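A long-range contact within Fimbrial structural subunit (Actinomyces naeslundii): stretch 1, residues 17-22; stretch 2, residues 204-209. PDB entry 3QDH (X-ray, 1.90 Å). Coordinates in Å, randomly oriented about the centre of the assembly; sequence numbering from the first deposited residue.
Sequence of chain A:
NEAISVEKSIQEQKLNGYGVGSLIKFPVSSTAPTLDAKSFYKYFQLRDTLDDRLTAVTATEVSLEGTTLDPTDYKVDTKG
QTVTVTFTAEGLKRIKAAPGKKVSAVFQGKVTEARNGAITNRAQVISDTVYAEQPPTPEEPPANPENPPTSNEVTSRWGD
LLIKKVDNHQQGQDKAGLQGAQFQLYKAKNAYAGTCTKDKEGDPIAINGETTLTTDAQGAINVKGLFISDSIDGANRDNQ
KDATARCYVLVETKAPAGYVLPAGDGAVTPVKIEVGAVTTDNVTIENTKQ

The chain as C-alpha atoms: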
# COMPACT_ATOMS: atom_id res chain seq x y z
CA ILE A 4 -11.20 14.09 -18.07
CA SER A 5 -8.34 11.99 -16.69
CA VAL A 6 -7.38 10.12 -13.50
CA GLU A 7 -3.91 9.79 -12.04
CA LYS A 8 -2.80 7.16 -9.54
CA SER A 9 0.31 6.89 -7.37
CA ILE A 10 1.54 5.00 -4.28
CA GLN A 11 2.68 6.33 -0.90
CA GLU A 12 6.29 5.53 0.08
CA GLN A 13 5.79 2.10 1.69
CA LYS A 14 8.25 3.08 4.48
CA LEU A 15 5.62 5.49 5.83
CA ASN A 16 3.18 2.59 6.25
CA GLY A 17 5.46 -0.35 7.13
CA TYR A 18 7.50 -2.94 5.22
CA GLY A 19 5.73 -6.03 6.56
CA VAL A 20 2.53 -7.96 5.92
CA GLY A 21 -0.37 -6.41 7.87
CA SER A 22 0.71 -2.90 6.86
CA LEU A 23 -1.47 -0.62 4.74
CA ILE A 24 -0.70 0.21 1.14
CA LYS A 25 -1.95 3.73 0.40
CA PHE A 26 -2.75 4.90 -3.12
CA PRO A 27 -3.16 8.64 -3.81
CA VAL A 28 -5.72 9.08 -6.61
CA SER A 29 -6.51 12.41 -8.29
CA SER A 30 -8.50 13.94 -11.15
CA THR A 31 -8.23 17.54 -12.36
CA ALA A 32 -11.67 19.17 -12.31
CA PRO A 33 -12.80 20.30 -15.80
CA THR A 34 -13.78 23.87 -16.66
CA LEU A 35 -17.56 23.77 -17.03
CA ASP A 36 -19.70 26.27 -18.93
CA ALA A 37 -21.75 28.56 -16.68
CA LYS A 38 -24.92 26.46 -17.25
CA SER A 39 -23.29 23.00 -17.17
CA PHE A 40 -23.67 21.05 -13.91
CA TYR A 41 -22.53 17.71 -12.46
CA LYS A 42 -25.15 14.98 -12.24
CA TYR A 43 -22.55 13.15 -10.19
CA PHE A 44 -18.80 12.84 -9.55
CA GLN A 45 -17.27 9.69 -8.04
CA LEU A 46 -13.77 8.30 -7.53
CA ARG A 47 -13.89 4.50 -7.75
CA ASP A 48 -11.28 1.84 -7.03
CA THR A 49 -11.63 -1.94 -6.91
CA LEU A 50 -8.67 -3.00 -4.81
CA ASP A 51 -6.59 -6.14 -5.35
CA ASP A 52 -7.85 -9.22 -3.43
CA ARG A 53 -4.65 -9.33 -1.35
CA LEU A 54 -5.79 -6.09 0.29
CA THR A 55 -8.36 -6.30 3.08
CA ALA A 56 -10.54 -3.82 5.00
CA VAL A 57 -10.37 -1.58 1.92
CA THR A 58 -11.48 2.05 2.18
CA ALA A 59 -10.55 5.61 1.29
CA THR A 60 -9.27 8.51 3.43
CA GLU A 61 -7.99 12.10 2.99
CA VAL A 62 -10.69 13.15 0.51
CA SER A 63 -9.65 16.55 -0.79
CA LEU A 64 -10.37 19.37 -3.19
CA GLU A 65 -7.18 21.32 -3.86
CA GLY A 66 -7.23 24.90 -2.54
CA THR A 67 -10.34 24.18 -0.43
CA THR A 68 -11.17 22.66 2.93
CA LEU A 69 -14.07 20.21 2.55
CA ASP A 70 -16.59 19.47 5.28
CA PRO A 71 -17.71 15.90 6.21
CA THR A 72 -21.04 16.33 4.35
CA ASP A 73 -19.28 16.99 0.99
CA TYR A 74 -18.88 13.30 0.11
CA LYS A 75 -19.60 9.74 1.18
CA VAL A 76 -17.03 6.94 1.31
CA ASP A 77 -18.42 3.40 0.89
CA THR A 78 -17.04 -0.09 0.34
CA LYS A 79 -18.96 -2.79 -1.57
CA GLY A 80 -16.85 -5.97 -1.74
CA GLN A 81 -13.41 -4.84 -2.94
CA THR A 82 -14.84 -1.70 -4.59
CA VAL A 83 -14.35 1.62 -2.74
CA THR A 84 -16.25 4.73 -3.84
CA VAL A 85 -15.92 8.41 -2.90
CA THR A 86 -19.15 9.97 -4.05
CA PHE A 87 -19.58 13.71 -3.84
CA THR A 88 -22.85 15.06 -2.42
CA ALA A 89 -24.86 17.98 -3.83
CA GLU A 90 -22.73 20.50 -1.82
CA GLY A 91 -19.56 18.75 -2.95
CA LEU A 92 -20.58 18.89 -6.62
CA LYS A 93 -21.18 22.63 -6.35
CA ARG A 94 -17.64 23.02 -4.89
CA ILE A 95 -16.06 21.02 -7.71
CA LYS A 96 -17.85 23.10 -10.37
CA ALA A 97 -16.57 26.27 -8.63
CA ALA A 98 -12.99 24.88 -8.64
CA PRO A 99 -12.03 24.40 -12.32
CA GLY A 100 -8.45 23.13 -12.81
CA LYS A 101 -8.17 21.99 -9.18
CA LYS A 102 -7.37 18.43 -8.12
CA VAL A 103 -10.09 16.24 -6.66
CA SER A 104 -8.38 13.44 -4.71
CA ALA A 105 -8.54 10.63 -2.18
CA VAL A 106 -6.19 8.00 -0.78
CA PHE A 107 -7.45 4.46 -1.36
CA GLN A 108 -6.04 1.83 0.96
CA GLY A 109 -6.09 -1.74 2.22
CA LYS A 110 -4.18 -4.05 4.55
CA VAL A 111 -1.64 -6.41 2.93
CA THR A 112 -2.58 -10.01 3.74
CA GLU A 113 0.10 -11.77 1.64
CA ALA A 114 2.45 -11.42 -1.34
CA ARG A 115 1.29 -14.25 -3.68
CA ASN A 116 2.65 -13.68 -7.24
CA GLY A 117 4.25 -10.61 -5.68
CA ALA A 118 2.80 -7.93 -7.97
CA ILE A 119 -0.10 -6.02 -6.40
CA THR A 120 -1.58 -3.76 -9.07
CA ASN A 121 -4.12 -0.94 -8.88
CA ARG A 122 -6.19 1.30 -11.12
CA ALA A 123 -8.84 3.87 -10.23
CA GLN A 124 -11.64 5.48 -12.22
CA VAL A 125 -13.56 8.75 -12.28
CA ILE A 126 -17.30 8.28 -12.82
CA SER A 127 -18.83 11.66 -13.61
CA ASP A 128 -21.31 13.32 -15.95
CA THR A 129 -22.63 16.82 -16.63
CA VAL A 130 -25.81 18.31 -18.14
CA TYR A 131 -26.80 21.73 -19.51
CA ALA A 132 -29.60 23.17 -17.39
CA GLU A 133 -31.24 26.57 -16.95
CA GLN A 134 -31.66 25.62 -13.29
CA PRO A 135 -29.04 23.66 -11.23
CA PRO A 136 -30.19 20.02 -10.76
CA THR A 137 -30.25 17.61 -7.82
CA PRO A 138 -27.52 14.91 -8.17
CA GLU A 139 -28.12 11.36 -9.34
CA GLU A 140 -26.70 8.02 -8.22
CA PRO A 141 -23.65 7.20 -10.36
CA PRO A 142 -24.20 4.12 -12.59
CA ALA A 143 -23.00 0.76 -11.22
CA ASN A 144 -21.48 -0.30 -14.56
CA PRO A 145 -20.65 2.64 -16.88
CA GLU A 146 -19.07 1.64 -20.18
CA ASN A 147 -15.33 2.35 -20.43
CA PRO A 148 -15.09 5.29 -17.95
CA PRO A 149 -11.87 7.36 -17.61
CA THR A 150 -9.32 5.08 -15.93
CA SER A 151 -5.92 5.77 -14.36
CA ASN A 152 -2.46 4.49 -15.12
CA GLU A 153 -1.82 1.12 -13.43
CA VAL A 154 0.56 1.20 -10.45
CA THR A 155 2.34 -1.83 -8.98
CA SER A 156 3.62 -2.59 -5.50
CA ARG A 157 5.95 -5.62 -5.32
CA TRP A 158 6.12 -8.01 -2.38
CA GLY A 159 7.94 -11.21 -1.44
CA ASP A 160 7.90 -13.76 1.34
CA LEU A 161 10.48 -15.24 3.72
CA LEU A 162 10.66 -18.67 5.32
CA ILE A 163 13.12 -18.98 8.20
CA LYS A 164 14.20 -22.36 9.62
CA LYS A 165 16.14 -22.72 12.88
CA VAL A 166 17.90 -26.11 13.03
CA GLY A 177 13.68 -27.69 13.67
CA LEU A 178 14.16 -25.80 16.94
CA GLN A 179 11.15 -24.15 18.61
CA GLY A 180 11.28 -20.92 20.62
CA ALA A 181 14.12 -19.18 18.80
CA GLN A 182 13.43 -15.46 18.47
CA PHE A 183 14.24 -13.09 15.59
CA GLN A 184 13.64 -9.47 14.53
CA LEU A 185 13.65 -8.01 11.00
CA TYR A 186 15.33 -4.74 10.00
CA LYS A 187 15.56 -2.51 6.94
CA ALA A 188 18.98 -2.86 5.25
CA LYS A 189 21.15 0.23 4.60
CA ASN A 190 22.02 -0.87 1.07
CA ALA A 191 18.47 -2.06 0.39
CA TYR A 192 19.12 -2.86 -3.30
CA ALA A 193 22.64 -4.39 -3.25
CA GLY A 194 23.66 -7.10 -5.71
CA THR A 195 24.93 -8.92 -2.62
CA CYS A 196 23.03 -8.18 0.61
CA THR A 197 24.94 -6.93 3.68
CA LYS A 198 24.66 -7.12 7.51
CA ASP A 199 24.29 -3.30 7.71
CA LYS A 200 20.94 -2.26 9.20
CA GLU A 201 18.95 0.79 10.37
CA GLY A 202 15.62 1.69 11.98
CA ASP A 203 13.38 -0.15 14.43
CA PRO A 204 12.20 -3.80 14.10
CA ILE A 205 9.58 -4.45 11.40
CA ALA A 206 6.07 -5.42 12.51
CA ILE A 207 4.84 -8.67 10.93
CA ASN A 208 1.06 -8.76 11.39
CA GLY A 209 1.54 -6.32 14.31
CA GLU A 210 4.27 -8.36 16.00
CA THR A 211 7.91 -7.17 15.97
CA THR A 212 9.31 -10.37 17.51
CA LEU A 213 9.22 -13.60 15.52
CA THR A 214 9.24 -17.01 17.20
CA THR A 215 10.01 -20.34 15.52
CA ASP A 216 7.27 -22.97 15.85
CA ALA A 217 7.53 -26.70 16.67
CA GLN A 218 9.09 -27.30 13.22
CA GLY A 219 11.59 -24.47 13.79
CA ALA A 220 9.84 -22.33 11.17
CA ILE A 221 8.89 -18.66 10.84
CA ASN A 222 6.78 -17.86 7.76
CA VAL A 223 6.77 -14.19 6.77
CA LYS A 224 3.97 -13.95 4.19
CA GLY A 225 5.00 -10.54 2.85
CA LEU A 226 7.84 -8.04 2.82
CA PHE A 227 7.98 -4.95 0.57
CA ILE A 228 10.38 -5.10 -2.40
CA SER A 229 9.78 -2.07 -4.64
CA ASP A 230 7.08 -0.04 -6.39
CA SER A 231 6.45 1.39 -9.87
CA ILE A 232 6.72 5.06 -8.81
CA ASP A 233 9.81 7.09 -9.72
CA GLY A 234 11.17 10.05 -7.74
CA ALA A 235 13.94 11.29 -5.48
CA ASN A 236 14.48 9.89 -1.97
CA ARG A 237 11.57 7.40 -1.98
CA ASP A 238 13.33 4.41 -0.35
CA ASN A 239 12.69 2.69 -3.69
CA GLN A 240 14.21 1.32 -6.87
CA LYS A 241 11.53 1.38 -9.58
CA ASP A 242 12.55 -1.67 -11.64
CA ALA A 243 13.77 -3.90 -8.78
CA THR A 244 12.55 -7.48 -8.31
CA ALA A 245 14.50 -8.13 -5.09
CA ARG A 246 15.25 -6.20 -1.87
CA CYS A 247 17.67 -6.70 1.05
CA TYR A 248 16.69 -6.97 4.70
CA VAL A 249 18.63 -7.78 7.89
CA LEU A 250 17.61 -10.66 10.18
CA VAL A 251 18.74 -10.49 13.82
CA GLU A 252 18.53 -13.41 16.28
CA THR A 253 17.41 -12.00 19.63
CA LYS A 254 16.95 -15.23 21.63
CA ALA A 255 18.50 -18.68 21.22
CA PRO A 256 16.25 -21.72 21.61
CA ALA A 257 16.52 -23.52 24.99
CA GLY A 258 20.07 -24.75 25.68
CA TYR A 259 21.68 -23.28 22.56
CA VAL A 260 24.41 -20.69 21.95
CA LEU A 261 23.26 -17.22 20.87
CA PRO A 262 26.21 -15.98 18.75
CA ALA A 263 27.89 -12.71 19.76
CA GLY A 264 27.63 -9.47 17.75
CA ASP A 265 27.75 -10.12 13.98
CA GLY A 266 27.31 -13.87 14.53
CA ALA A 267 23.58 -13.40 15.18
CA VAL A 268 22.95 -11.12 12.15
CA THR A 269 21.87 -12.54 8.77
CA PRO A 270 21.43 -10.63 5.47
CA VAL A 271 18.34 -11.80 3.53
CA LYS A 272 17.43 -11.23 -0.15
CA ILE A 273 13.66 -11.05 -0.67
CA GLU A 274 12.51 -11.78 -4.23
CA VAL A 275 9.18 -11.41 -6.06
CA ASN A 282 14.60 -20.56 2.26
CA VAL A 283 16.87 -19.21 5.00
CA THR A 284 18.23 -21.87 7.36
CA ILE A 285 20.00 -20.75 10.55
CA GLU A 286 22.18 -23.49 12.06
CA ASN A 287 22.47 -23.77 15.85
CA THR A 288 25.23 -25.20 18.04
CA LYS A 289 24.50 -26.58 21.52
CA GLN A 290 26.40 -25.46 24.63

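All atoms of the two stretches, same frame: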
# COMPACT_ATOMS: atom_id res chain seq x y z
N GLY A 17 4.90 0.89 6.58
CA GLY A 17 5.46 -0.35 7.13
C GLY A 17 5.80 -1.37 6.05
O GLY A 17 5.04 -1.56 5.10
N TYR A 18 6.96 -2.01 6.21
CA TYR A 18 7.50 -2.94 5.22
C TYR A 18 6.87 -4.33 5.25
O TYR A 18 7.01 -5.09 4.30
CB TYR A 18 9.00 -3.11 5.41
CG TYR A 18 9.82 -1.86 5.22
CD1 TYR A 18 9.84 -1.19 4.00
CD2 TYR A 18 10.62 -1.37 6.26
CE1 TYR A 18 10.60 -0.06 3.82
CE2 TYR A 18 11.39 -0.24 6.10
CZ TYR A 18 11.38 0.42 4.87
OH TYR A 18 12.14 1.54 4.69
N GLY A 19 6.22 -4.67 6.36
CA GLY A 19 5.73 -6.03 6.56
C GLY A 19 4.26 -6.25 6.28
O GLY A 19 3.47 -5.31 6.27
N VAL A 20 3.92 -7.51 6.04
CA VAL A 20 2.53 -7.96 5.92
C VAL A 20 1.70 -7.47 7.12
O VAL A 20 2.17 -7.49 8.27
CB VAL A 20 2.48 -9.51 5.76
CG1 VAL A 20 3.12 -10.24 6.96
CG2 VAL A 20 1.07 -10.00 5.52
N GLY A 21 0.48 -7.02 6.85
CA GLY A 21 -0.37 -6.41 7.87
C GLY A 21 -0.30 -4.90 7.87
O GLY A 21 -1.04 -4.24 8.61
N SER A 22 0.62 -4.35 7.07
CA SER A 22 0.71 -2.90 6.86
C SER A 22 -0.31 -2.47 5.80
O SER A 22 -0.77 -3.28 4.98
CB SER A 22 2.11 -2.51 6.38
OG SER A 22 3.10 -2.81 7.36
N PRO A 204 12.71 -2.52 14.61
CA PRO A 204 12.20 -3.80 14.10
C PRO A 204 10.90 -3.65 13.30
O PRO A 204 10.06 -2.81 13.62
CB PRO A 204 11.95 -4.61 15.37
CG PRO A 204 12.96 -4.09 16.33
CD PRO A 204 13.08 -2.62 16.04
N ILE A 205 10.74 -4.49 12.28
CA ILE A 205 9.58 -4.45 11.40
C ILE A 205 8.44 -5.30 11.96
O ILE A 205 8.63 -6.47 12.30
CB ILE A 205 9.95 -4.91 9.96
CG1 ILE A 205 10.96 -3.94 9.34
CG2 ILE A 205 8.71 -5.04 9.08
CD1 ILE A 205 11.78 -4.53 8.22
N ALA A 206 7.25 -4.70 12.05
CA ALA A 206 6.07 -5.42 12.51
C ALA A 206 5.53 -6.36 11.43
O ALA A 206 5.22 -5.94 10.31
CB ALA A 206 4.99 -4.44 12.96
N ILE A 207 5.44 -7.64 11.78
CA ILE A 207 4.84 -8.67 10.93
C ILE A 207 3.50 -9.03 11.54
O ILE A 207 3.43 -9.61 12.62
CB ILE A 207 5.76 -9.92 10.82
CG1 ILE A 207 7.14 -9.57 10.24
CG2 ILE A 207 5.08 -11.04 10.04
CD1 ILE A 207 7.12 -8.79 8.91
N ASN A 208 2.42 -8.66 10.84
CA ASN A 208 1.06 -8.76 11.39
C ASN A 208 0.96 -8.19 12.82
O ASN A 208 0.34 -8.79 13.70
CB ASN A 208 0.52 -10.20 11.31
CG ASN A 208 -0.00 -10.56 9.92
OD1 ASN A 208 0.24 -11.66 9.43
ND2 ASN A 208 -0.74 -9.64 9.30
N GLY A 209 1.60 -7.04 13.04
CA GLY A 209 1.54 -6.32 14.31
C GLY A 209 2.56 -6.75 15.35
O GLY A 209 2.70 -6.10 16.39
O HOH W 1 5.14 -3.63 8.92
O HOH W 2 2.09 -5.27 10.69

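What fixes the two stretches in register, though at least 186 positions separate any touching residues? The answer lies at V20, the residue that covers the most surface. Its backbone carries the one direct hydrogen bond of the contact, from N208 N to V20 O, 2.8 Å long and nearly straight at 161°. Its side chain, chi1 in the p well, adds an apolar contact, with V20 CG1 3.7 Å from I207 CG2. A branched, wholly apolar residue suits this buried place.

How does N208 cover as much as I205 while remaining exposed? Its CA-to-CB bond points sideways, but the end of the side chain comes nearer, with N208 ND2 3.6 Å from G21 CA. That is packing against bare backbone. A CB on G21 would lie 2.8 Å from N208 ND2, a clash, and the backbone angles of G21, the third residue of a type II turn from G19 to S22, themselves call for glycine.

What does I205 contribute? The CA-to-CB bond of I205 points toward the first stretch, and the side chain packs in two places: I205 CD1 is 3.9 Å from Y18 CD2, meeting the ring obliquely, and I205 CG2 is 3.7 Å from G19 N. G19 has no side chain, and a CB there would clash with A206 O (2.5 Å) and I207 CD1 (2.7 Å) and sit tightly against I205 CG2 (3.2 Å).

What else links polar atoms of the two stretches? Two waters bridge them. Water 1 accepts from G19 N (3.0 Å) and donates to A206 O and S22 OG (both 2.7 Å); S22 OG in turn donates to G19 O (2.8 Å), bracing the turn. Water 2 accepts from G209 N (3.0 Å) and donates to V20 O (3.3 Å), with a weak bond to A206 O (3.2 Å).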